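Local atomic coordinates of DNA damage response protein Rtt109, putative (Neosartorya fumigata, PDB entry 5ZB9), a protein that probably transfers acetyl groups from acetyl-CoA to lysines of histone H3, in the response to DNA damage. Residues Gln434-Lys439 with Ile443-Ala448. Residues are numbered along the deposited sequence; the frame is centred on the assembly and turned at random.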
loop_
_atom_site.group_PDB
_atom_site.type_symbol
_atom_site.label_atom_id
_atom_site.label_comp_id
_atom_site.label_asym_id
_atom_site.label_seq_id
_atom_site.Cartn_x
_atom_site.Cartn_y
_atom_site.Cartn_z
ATOM N N GLN A 434 19.740 -12.534 -4.605
ATOM C CA GLN A 434 20.962 -12.312 -3.840
ATOM C C GLN A 434 20.905 -12.994 -2.484
ATOM O O GLN A 434 19.945 -13.691 -2.176
ATOM C CB GLN A 434 21.229 -10.815 -3.670
ATOM C CG GLN A 434 21.297 -10.067 -4.985
ATOM C CD GLN A 434 22.348 -10.632 -5.928
ATOM O OE1 GLN A 434 23.500 -10.813 -5.545
ATOM N NE2 GLN A 434 21.953 -10.909 -7.165
ATOM N N ASP A 435 21.942 -12.780 -1.678
ATOM C CA ASP A 435 22.042 -13.447 -0.388
ATOM C C ASP A 435 22.257 -12.443 0.737
ATOM O O ASP A 435 23.046 -11.511 0.620
ATOM C CB ASP A 435 23.172 -14.484 -0.401
ATOM C CG ASP A 435 22.814 -15.730 -1.204
ATOM O OD1 ASP A 435 21.607 -15.991 -1.405
ATOM O OD2 ASP A 435 23.741 -16.457 -1.628
ATOM N N PHE A 436 21.523 -12.630 1.832
ATOM C CA PHE A 436 21.600 -11.699 2.960
ATOM C C PHE A 436 21.747 -12.422 4.296
ATOM O O PHE A 436 21.485 -11.844 5.357
ATOM C CB PHE A 436 20.366 -10.780 2.981
ATOM C CG PHE A 436 20.263 -9.893 1.770
ATOM C CD1 PHE A 436 19.582 -10.319 0.637
ATOM C CD2 PHE A 436 20.884 -8.648 1.750
ATOM C CE1 PHE A 436 19.511 -9.516 -0.484
ATOM C CE2 PHE A 436 20.819 -7.841 0.633
ATOM C CZ PHE A 436 20.131 -8.273 -0.487
ATOM N N ASN A 437 22.190 -13.675 4.234
ATOM C CA ASN A 437 22.375 -14.508 5.424
ATOM C C ASN A 437 23.351 -13.952 6.450
ATOM O O ASN A 437 23.097 -14.021 7.650
ATOM C CB ASN A 437 22.842 -15.894 5.013
ATOM C CG ASN A 437 21.808 -16.627 4.206
ATOM O OD1 ASN A 437 21.825 -16.608 2.975
ATOM N ND2 ASN A 437 20.887 -17.274 4.898
ATOM N N THR A 438 24.478 -13.426 5.981
ATOM C CA THR A 438 25.483 -12.870 6.883
ATOM C C THR A 438 25.798 -11.430 6.513
ATOM O O THR A 438 25.482 -10.983 5.407
ATOM C CB THR A 438 26.789 -13.682 6.856
ATOM O OG1 THR A 438 27.470 -13.448 5.617
ATOM C CG2 THR A 438 26.500 -15.169 7.005
ATOM N N LYS A 439 26.422 -10.712 7.438
ATOM C CA LYS A 439 26.823 -9.332 7.197
ATOM C C LYS A 439 27.624 -9.197 5.907
ATOM O O LYS A 439 27.318 -8.352 5.060
ATOM C CB LYS A 439 27.639 -8.803 8.375
ATOM C CG LYS A 439 28.210 -7.423 8.153
ATOM C CD LYS A 439 28.833 -6.857 9.416
ATOM C CE LYS A 439 30.058 -7.654 9.846
ATOM N NZ LYS A 439 30.679 -7.087 11.084
ATOM N N ILE A 443 26.368 -7.210 2.503
ATOM C CA ILE A 443 27.138 -6.075 2.014
ATOM C C ILE A 443 27.527 -6.275 0.552
ATOM O O ILE A 443 27.505 -5.333 -0.240
ATOM C CB ILE A 443 28.396 -5.848 2.863
ATOM C CG1 ILE A 443 28.004 -5.276 4.226
ATOM C CG2 ILE A 443 29.351 -4.904 2.165
ATOM C CD1 ILE A 443 29.169 -5.081 5.171
ATOM N N ALA A 444 27.853 -7.511 0.193
ATOM C CA ALA A 444 28.212 -7.831 -1.181
ATOM C C ALA A 444 26.989 -7.771 -2.089
ATOM O O ALA A 444 27.062 -7.296 -3.226
ATOM C CB ALA A 444 28.859 -9.205 -1.252
ATOM N N SER A 445 25.864 -8.262 -1.584
ATOM C CA SER A 445 24.625 -8.254 -2.348
ATOM C C SER A 445 24.182 -6.820 -2.632
ATOM O O SER A 445 23.702 -6.515 -3.724
ATOM C CB SER A 445 23.533 -9.013 -1.600
ATOM O OG SER A 445 23.845 -10.389 -1.501
ATOM N N THR A 446 24.371 -5.947 -1.642
ATOM C CA THR A 446 24.018 -4.538 -1.757
ATOM C C THR A 446 24.815 -3.832 -2.859
ATOM O O THR A 446 24.230 -3.210 -3.756
ATOM C CB THR A 446 24.238 -3.802 -0.423
ATOM O OG1 THR A 446 23.334 -4.318 0.558
ATOM C CG2 THR A 446 23.988 -2.317 -0.581
ATOM N N LYS A 447 26.141 -3.928 -2.791
ATOM C CA LYS A 447 27.004 -3.373 -3.830
ATOM C C LYS A 447 26.629 -3.898 -5.211
ATOM O O LYS A 447 26.614 -3.155 -6.191
ATOM C CB LYS A 447 28.468 -3.692 -3.534
ATOM C CG LYS A 447 29.423 -3.291 -4.646
ATOM C CD LYS A 447 30.861 -3.414 -4.187
ATOM C CE LYS A 447 31.832 -2.976 -5.265
ATOM N NZ LYS A 447 33.232 -2.954 -4.754
ATOM N N ALA A 448 26.309 -5.182 -5.277
ATOM C CA ALA A 448 25.957 -5.813 -6.541
ATOM C C ALA A 448 24.655 -5.259 -7.109
ATOM O O ALA A 448 24.582 -4.931 -8.294
ATOM C CB ALA A 448 25.863 -7.328 -6.366
#
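S445, on the face of helix 439-457 turned to the loop, is the residue on which the loop 434-438 folds back. Its hydroxyl oxygen OG lies 2.5 Å from the carbonyl oxygen of D435 and 3.1 Å from D435 N. D435 O and K441 O, the latter one turn earlier in the helix, both lie within reach of the one hydroxyl proton, so which of them receives it is not settled. With chi1 at -66°, OG sits beside the backbone N of S445 and faces D435, while CB is turned to the phenyl ring of F436. That CB stands 4.0 Å from the centroid of the F436 ring, 28° off its normal, a CH-pi contact over one face; T446 OG1 lies at the ring's edge, near its plane. Serine suits this place because it is small enough for the backbone to come close and still brings a polar atom to it.

Next to it, Q434 CB rests 3.4 Å from S445 OG. The Q434 chain is bent at chi2 (-57°), and its amide NE2 turns back to bond the carbonyl of F430 in the last turn of helix 421-432. At the other end, K439, which opens the helix, accepts at its O the regular helical bond from I443 N at 3.0 Å, and K439 CG runs alongside I443 CD1 at 3.9 Å, aliphatic parts pointing the same way.

Farther out, F436 is held by an edge-to-face ring contact with F148, and its carbonyl accepts a bond from Y99 OH. T446 OG1 is bonded to I72 N, tying the helix to the start of strand 71-82. The whole is a short loop connecting helix 421-432 to helix 439-457, closed by T438 as N-cap; the F436 side chain lies about 10 Å from that of S96, a CoA-binding residue, although no CoA is bound here.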